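Long-range contact in myosin-2 (Saccharomyces cerevisiae, PDB 6IXO), which carries organelles and other cargo along polarized actin cables, its globular tail domain, the part described here, binding receptor proteins on the cargo: residues F242-W254 with L313-Q326. Residues are numbered along the deposited sequence; the frame is centred on the assembly and turned at random.
Sequences FNELIMKRNFLSW and LTPAQLQKLISQYQ. With SO4 (sulfate ion), chain C.
Leu-313 begins the contact by laying CD2 against CE1 of the Phe-242 ring, 3.6 Å away. One turn on, Gln-317 closes a capping box with Thr-314: its backbone N gives to Thr-314 OG1, while its OE1 accepts from Thr-314 N at 2.8 Å. That leaves NE2 3.7 Å from Phe-242 CE2, the amide turned 61° from the ring plane, and NE2 also donates to Ile-368 O. With an alanine here, the Thr-314 N-H and Ile-368 O would probably each lose a partner, and a gap would open beside the Phe-242 ring. Lys-320 offers its CB to Ile-246 CG1, which the first torsion (-160°) sets opposite the backbone N. Leu-321 CD2 then sits between Ile-246 CG1 and Leu-252 CD1, 3.9 Å from the latter. Arg-249 CG packs against Gln-324 CD (3.7 Å), and its guanidinium reaches on to grip a sulfate, probably from the crystallisation liquor, through NH1 and NH2. Tyr-325 swings its ring back toward Trp-254, and its hydroxyl bonds Glu-331 and a water that also joins Trp-254 N to Gln-326 O. Gln-326 N donates a hydrogen bond to Leu-252 O, modelled at a doubtfully short 2.5 Å. Helices 223-247 and 315-323, their local axes 9.9 Å apart and crossing at 53°, thus meet through apolar side chains, while near the C-terminal ends one backbone hydrogen bond joins the segments: helix-on-helix packing within the all-helical DIL domain of the class V myosin cargo-binding tail.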
loop_
_atom_site.group_PDB
_atom_site.type_symbol
_atom_site.label_atom_id
_atom_site.label_comp_id
_atom_site.label_asym_id
_atom_site.label_seq_id
_atom_site.Cartn_x
_atom_site.Cartn_y
_atom_site.Cartn_z
ATOM N N PHE A 242 -9.588 -17.587 -5.152
ATOM C CA PHE A 242 -10.511 -18.615 -4.669
ATOM C C PHE A 242 -11.845 -18.562 -5.438
ATOM O O PHE A 242 -12.390 -19.593 -5.879
ATOM C CB PHE A 242 -10.786 -18.453 -3.163
ATOM C CG PHE A 242 -11.776 -19.471 -2.633
ATOM C CD1 PHE A 242 -11.348 -20.751 -2.265
ATOM C CD2 PHE A 242 -13.152 -19.166 -2.558
ATOM C CE1 PHE A 242 -12.268 -21.732 -1.787
ATOM C CE2 PHE A 242 -14.098 -20.143 -2.086
ATOM C CZ PHE A 242 -13.636 -21.430 -1.703
ATOM N N ASN A 243 -12.376 -17.355 -5.576
ATOM C CA ASN A 243 -13.660 -17.177 -6.213
ATOM C C ASN A 243 -13.588 -17.670 -7.648
ATOM O O ASN A 243 -14.527 -18.269 -8.133
ATOM C CB ASN A 243 -14.104 -15.717 -6.169
ATOM C CG ASN A 243 -14.463 -15.252 -4.742
ATOM O OD1 ASN A 243 -14.629 -16.073 -3.827
ATOM N ND2 ASN A 243 -14.638 -13.943 -4.572
ATOM N N GLU A 244 -12.475 -17.439 -8.328
ATOM C CA GLU A 244 -12.363 -17.941 -9.706
ATOM C C GLU A 244 -12.300 -19.450 -9.698
ATOM O O GLU A 244 -12.936 -20.126 -10.535
ATOM C CB GLU A 244 -11.124 -17.377 -10.412
ATOM C CG GLU A 244 -11.249 -15.860 -10.731
ATOM C CD GLU A 244 -12.354 -15.571 -11.731
ATOM O OE1 GLU A 244 -12.615 -16.410 -12.638
ATOM O OE2 GLU A 244 -12.985 -14.503 -11.609
ATOM N N LEU A 245 -11.511 -19.992 -8.776
ATOM C CA LEU A 245 -11.364 -21.424 -8.719
ATOM C C LEU A 245 -12.695 -22.107 -8.460
ATOM O O LEU A 245 -13.025 -23.114 -9.077
ATOM C CB LEU A 245 -10.363 -21.811 -7.624
ATOM C CG LEU A 245 -8.916 -21.639 -8.010
ATOM C CD1 LEU A 245 -8.034 -21.555 -6.701
ATOM C CD2 LEU A 245 -8.470 -22.833 -8.857
ATOM N N ILE A 246 -13.485 -21.567 -7.540
ATOM C CA ILE A 246 -14.651 -22.344 -7.113
ATOM C C ILE A 246 -15.769 -22.370 -8.185
ATOM O O ILE A 246 -16.683 -23.223 -8.137
ATOM C CB ILE A 246 -15.223 -21.803 -5.761
ATOM C CG1 ILE A 246 -16.084 -22.909 -5.112
ATOM C CG2 ILE A 246 -15.946 -20.419 -5.949
ATOM C CD1 ILE A 246 -16.470 -22.676 -3.694
ATOM N N MET A 247 -15.703 -21.451 -9.147
ATOM C CA MET A 247 -16.689 -21.480 -10.264
ATOM C C MET A 247 -16.339 -22.475 -11.373
ATOM O O MET A 247 -17.148 -22.741 -12.248
ATOM C CB MET A 247 -16.806 -20.088 -10.887
ATOM C CG MET A 247 -17.338 -19.037 -9.934
ATOM S SD MET A 247 -17.755 -17.476 -10.771
ATOM C CE MET A 247 -16.108 -16.824 -11.061
ATOM N N LYS A 248 -15.113 -23.001 -11.379
ATOM C CA LYS A 248 -14.680 -23.734 -12.559
ATOM C C LYS A 248 -15.167 -25.179 -12.497
ATOM O O LYS A 248 -14.935 -25.878 -11.522
ATOM C CB LYS A 248 -13.152 -23.677 -12.707
ATOM C CG LYS A 248 -12.713 -22.226 -13.083
ATOM C CD LYS A 248 -11.210 -22.136 -13.293
ATOM C CE LYS A 248 -10.812 -20.677 -13.597
ATOM N NZ LYS A 248 -11.222 -20.260 -14.964
ATOM N N ARG A 249 -15.884 -25.599 -13.523
ATOM C CA ARG A 249 -16.544 -26.907 -13.459
ATOM C C ARG A 249 -15.849 -27.957 -14.277
ATOM O O ARG A 249 -16.110 -29.180 -14.146
ATOM C CB ARG A 249 -18.019 -26.764 -13.898
ATOM C CG ARG A 249 -18.761 -25.969 -12.869
ATOM C CD ARG A 249 -20.173 -25.724 -13.232
ATOM N NE ARG A 249 -20.940 -26.940 -13.027
ATOM C CZ ARG A 249 -22.249 -26.938 -12.818
ATOM N NH1 ARG A 249 -22.903 -28.084 -12.651
ATOM N NH2 ARG A 249 -22.895 -25.775 -12.775
ATOM N N ASN A 250 -14.932 -27.538 -15.127
ATOM C CA ASN A 250 -14.232 -28.613 -15.859
ATOM C C ASN A 250 -12.719 -28.374 -15.767
ATOM O O ASN A 250 -12.038 -28.239 -16.787
ATOM C CB ASN A 250 -14.718 -28.659 -17.315
ATOM C CG ASN A 250 -14.063 -29.760 -18.105
ATOM O OD1 ASN A 250 -13.623 -30.754 -17.533
ATOM N ND2 ASN A 250 -13.978 -29.586 -19.422
ATOM N N PHE A 251 -12.194 -28.315 -14.539
ATOM C CA PHE A 251 -10.870 -27.741 -14.345
ATOM C C PHE A 251 -10.160 -28.270 -13.113
ATOM O O PHE A 251 -8.951 -28.501 -13.129
ATOM C CB PHE A 251 -11.037 -26.219 -14.251
ATOM C CG PHE A 251 -9.753 -25.441 -14.105
ATOM C CD1 PHE A 251 -9.008 -25.083 -15.225
ATOM C CD2 PHE A 251 -9.328 -25.004 -12.843
ATOM C CE1 PHE A 251 -7.844 -24.310 -15.087
ATOM C CE2 PHE A 251 -8.187 -24.212 -12.707
ATOM C CZ PHE A 251 -7.452 -23.862 -13.839
ATOM N N LEU A 252 -10.907 -28.421 -12.030
ATOM C CA LEU A 252 -10.317 -28.819 -10.752
ATOM C C LEU A 252 -9.996 -30.317 -10.815
ATOM O O LEU A 252 -10.832 -31.107 -11.209
ATOM C CB LEU A 252 -11.276 -28.522 -9.599
ATOM C CG LEU A 252 -11.808 -27.064 -9.546
ATOM C CD1 LEU A 252 -12.991 -27.045 -8.630
ATOM C CD2 LEU A 252 -10.657 -26.178 -8.996
ATOM N N SER A 253 -8.762 -30.667 -10.482
ATOM C CA SER A 253 -8.242 -32.017 -10.674
ATOM C C SER A 253 -7.015 -32.155 -9.779
ATOM O O SER A 253 -6.495 -31.150 -9.239
ATOM C CB SER A 253 -7.837 -32.269 -12.117
ATOM O OG SER A 253 -6.690 -31.476 -12.460
ATOM N N TRP A 254 -6.546 -33.378 -9.642
ATOM C CA TRP A 254 -5.321 -33.594 -8.902
ATOM C C TRP A 254 -4.140 -32.805 -9.486
ATOM O O TRP A 254 -3.387 -32.118 -8.744
ATOM C CB TRP A 254 -4.996 -35.099 -8.866
ATOM C CG TRP A 254 -3.732 -35.367 -8.102
ATOM C CD1 TRP A 254 -3.625 -35.653 -6.756
ATOM C CD2 TRP A 254 -2.394 -35.368 -8.627
ATOM N NE1 TRP A 254 -2.291 -35.813 -6.419
ATOM C CE2 TRP A 254 -1.515 -35.632 -7.538
ATOM C CE3 TRP A 254 -1.847 -35.155 -9.896
ATOM C CZ2 TRP A 254 -0.113 -35.719 -7.697
ATOM C CZ3 TRP A 254 -0.448 -35.230 -10.048
ATOM C CH2 TRP A 254 0.398 -35.503 -8.952
ATOM N N LEU A 313 -12.877 -23.427 5.091
ATOM C CA LEU A 313 -13.855 -23.604 4.034
ATOM C C LEU A 313 -15.157 -24.067 4.657
ATOM O O LEU A 313 -15.142 -24.859 5.590
ATOM C CB LEU A 313 -13.362 -24.604 2.997
ATOM C CG LEU A 313 -12.039 -24.253 2.302
ATOM C CD1 LEU A 313 -11.745 -25.330 1.221
ATOM C CD2 LEU A 313 -12.136 -22.880 1.653
ATOM N N THR A 314 -16.280 -23.559 4.158
ATOM C CA THR A 314 -17.589 -23.969 4.663
ATOM C C THR A 314 -18.008 -25.283 4.032
ATOM O O THR A 314 -17.484 -25.661 2.989
ATOM C CB THR A 314 -18.647 -22.942 4.336
ATOM O OG1 THR A 314 -18.753 -22.894 2.909
ATOM C CG2 THR A 314 -18.245 -21.502 4.908
ATOM N N PRO A 315 -18.977 -25.974 4.637
ATOM C CA PRO A 315 -19.397 -27.201 3.959
ATOM C C PRO A 315 -19.905 -26.964 2.518
ATOM O O PRO A 315 -19.642 -27.804 1.642
ATOM C CB PRO A 315 -20.513 -27.726 4.863
ATOM C CG PRO A 315 -20.158 -27.248 6.208
ATOM C CD PRO A 315 -19.617 -25.831 5.957
ATOM N N ALA A 316 -20.595 -25.847 2.267
ATOM C CA ALA A 316 -21.099 -25.585 0.915
ATOM C C ALA A 316 -19.936 -25.398 -0.059
ATOM O O ALA A 316 -20.028 -25.771 -1.227
ATOM C CB ALA A 316 -22.022 -24.349 0.900
ATOM N N GLN A 317 -18.848 -24.779 0.408
ATOM C CA GLN A 317 -17.649 -24.642 -0.421
ATOM C C GLN A 317 -16.978 -25.990 -0.673
ATOM O O GLN A 317 -16.546 -26.258 -1.795
ATOM C CB GLN A 317 -16.634 -23.684 0.216
ATOM C CG GLN A 317 -17.159 -22.226 0.227
ATOM C CD GLN A 317 -16.339 -21.300 1.136
ATOM O OE1 GLN A 317 -15.733 -21.748 2.106
ATOM N NE2 GLN A 317 -16.358 -20.000 0.832
ATOM N N LEU A 318 -16.846 -26.800 0.369
ATOM C CA LEU A 318 -16.333 -28.168 0.208
ATOM C C LEU A 318 -17.147 -28.894 -0.851
ATOM O O LEU A 318 -16.604 -29.608 -1.704
ATOM C CB LEU A 318 -16.399 -28.948 1.523
ATOM C CG LEU A 318 -15.471 -28.430 2.617
ATOM C CD1 LEU A 318 -15.607 -29.252 3.887
ATOM C CD2 LEU A 318 -14.042 -28.432 2.132
ATOM N N GLN A 319 -18.466 -28.717 -0.793
ATOM C CA GLN A 319 -19.321 -29.475 -1.704
ATOM C C GLN A 319 -19.128 -29.054 -3.158
ATOM O O GLN A 319 -19.085 -29.907 -4.030
ATOM C CB GLN A 319 -20.792 -29.326 -1.322
ATOM C CG GLN A 319 -21.717 -30.084 -2.260
ATOM C CD GLN A 319 -23.156 -29.886 -1.880
ATOM O OE1 GLN A 319 -23.515 -28.839 -1.362
ATOM N NE2 GLN A 319 -23.988 -30.895 -2.109
ATOM N N LYS A 320 -19.059 -27.741 -3.420
ATOM C CA LYS A 320 -18.812 -27.254 -4.781
ATOM C C LYS A 320 -17.503 -27.784 -5.327
ATOM O O LYS A 320 -17.410 -28.189 -6.480
ATOM C CB LYS A 320 -18.756 -25.715 -4.833
ATOM C CG LYS A 320 -20.073 -25.017 -4.667
ATOM C CD LYS A 320 -20.995 -25.253 -5.845
ATOM C CE LYS A 320 -22.378 -24.669 -5.567
ATOM N NZ LYS A 320 -23.249 -24.744 -6.753
ATOM N N LEU A 321 -16.468 -27.716 -4.502
ATOM C CA LEU A 321 -15.142 -28.118 -4.948
ATOM C C LEU A 321 -15.110 -29.616 -5.218
ATOM O O LEU A 321 -14.599 -30.051 -6.254
ATOM C CB LEU A 321 -14.096 -27.761 -3.912
ATOM C CG LEU A 321 -13.906 -26.239 -3.753
ATOM C CD1 LEU A 321 -13.049 -25.972 -2.531
ATOM C CD2 LEU A 321 -13.255 -25.649 -4.999
ATOM N N ILE A 322 -15.639 -30.385 -4.266
ATOM C CA ILE A 322 -15.674 -31.844 -4.433
ATOM C C ILE A 322 -16.579 -32.252 -5.599
ATOM O O ILE A 322 -16.217 -33.169 -6.367
ATOM C CB ILE A 322 -16.159 -32.554 -3.150
ATOM C CG1 ILE A 322 -15.111 -32.392 -2.055
ATOM C CG2 ILE A 322 -16.433 -34.105 -3.421
ATOM C CD1 ILE A 322 -15.591 -32.753 -0.690
ATOM N N SER A 323 -17.756 -31.618 -5.740
ATOM C CA SER A 323 -18.674 -32.100 -6.785
ATOM C C SER A 323 -18.135 -31.683 -8.153
ATOM O O SER A 323 -18.477 -32.272 -9.139
ATOM C CB SER A 323 -20.109 -31.589 -6.591
ATOM O OG SER A 323 -20.111 -30.181 -6.464
ATOM N N GLN A 324 -17.281 -30.658 -8.203
ATOM C CA GLN A 324 -16.695 -30.238 -9.485
ATOM C C GLN A 324 -15.330 -30.841 -9.787
ATOM O O GLN A 324 -14.736 -30.556 -10.826
ATOM C CB GLN A 324 -16.576 -28.682 -9.508
ATOM C CG GLN A 324 -17.997 -28.067 -9.578
ATOM C CD GLN A 324 -17.979 -26.572 -9.258
ATOM O OE1 GLN A 324 -16.935 -25.908 -9.372
ATOM N NE2 GLN A 324 -19.127 -26.052 -8.860
ATOM N N TYR A 325 -14.812 -31.631 -8.857
ATOM C CA TYR A 325 -13.511 -32.288 -9.035
ATOM C C TYR A 325 -13.474 -33.165 -10.293
ATOM O O TYR A 325 -14.372 -33.967 -10.493
ATOM C CB TYR A 325 -13.207 -33.158 -7.823
ATOM C CG TYR A 325 -11.868 -33.873 -7.885
ATOM C CD1 TYR A 325 -10.696 -33.206 -7.585
ATOM C CD2 TYR A 325 -11.798 -35.242 -8.197
ATOM C CE1 TYR A 325 -9.449 -33.871 -7.603
ATOM C CE2 TYR A 325 -10.584 -35.899 -8.242
ATOM C CZ TYR A 325 -9.415 -35.208 -7.913
ATOM O OH TYR A 325 -8.239 -35.889 -7.966
ATOM N N GLN A 326 -12.457 -33.042 -11.139
ATOM C CA GLN A 326 -12.459 -33.873 -12.378
ATOM C C GLN A 326 -11.451 -35.029 -12.290
ATOM O O GLN A 326 -10.250 -34.789 -12.296
ATOM C CB GLN A 326 -12.115 -33.026 -13.601
ATOM C CG GLN A 326 -13.202 -31.997 -13.956
ATOM C CD GLN A 326 -14.512 -32.659 -14.360
ATOM O OE1 GLN A 326 -14.525 -33.547 -15.200
ATOM N NE2 GLN A 326 -15.613 -32.238 -13.745
HETATM S S SO4 C . -25.724 -26.480 -11.041
HETATM O O1 SO4 C . -27.040 -26.436 -10.409
HETATM O O2 SO4 C . -25.730 -27.452 -12.130
HETATM O O3 SO4 C . -25.387 -25.161 -11.567
HETATM O O4 SO4 C . -24.720 -26.867 -10.056
HETATM O O HOH W 1 -7.810 -35.598 -11.089
#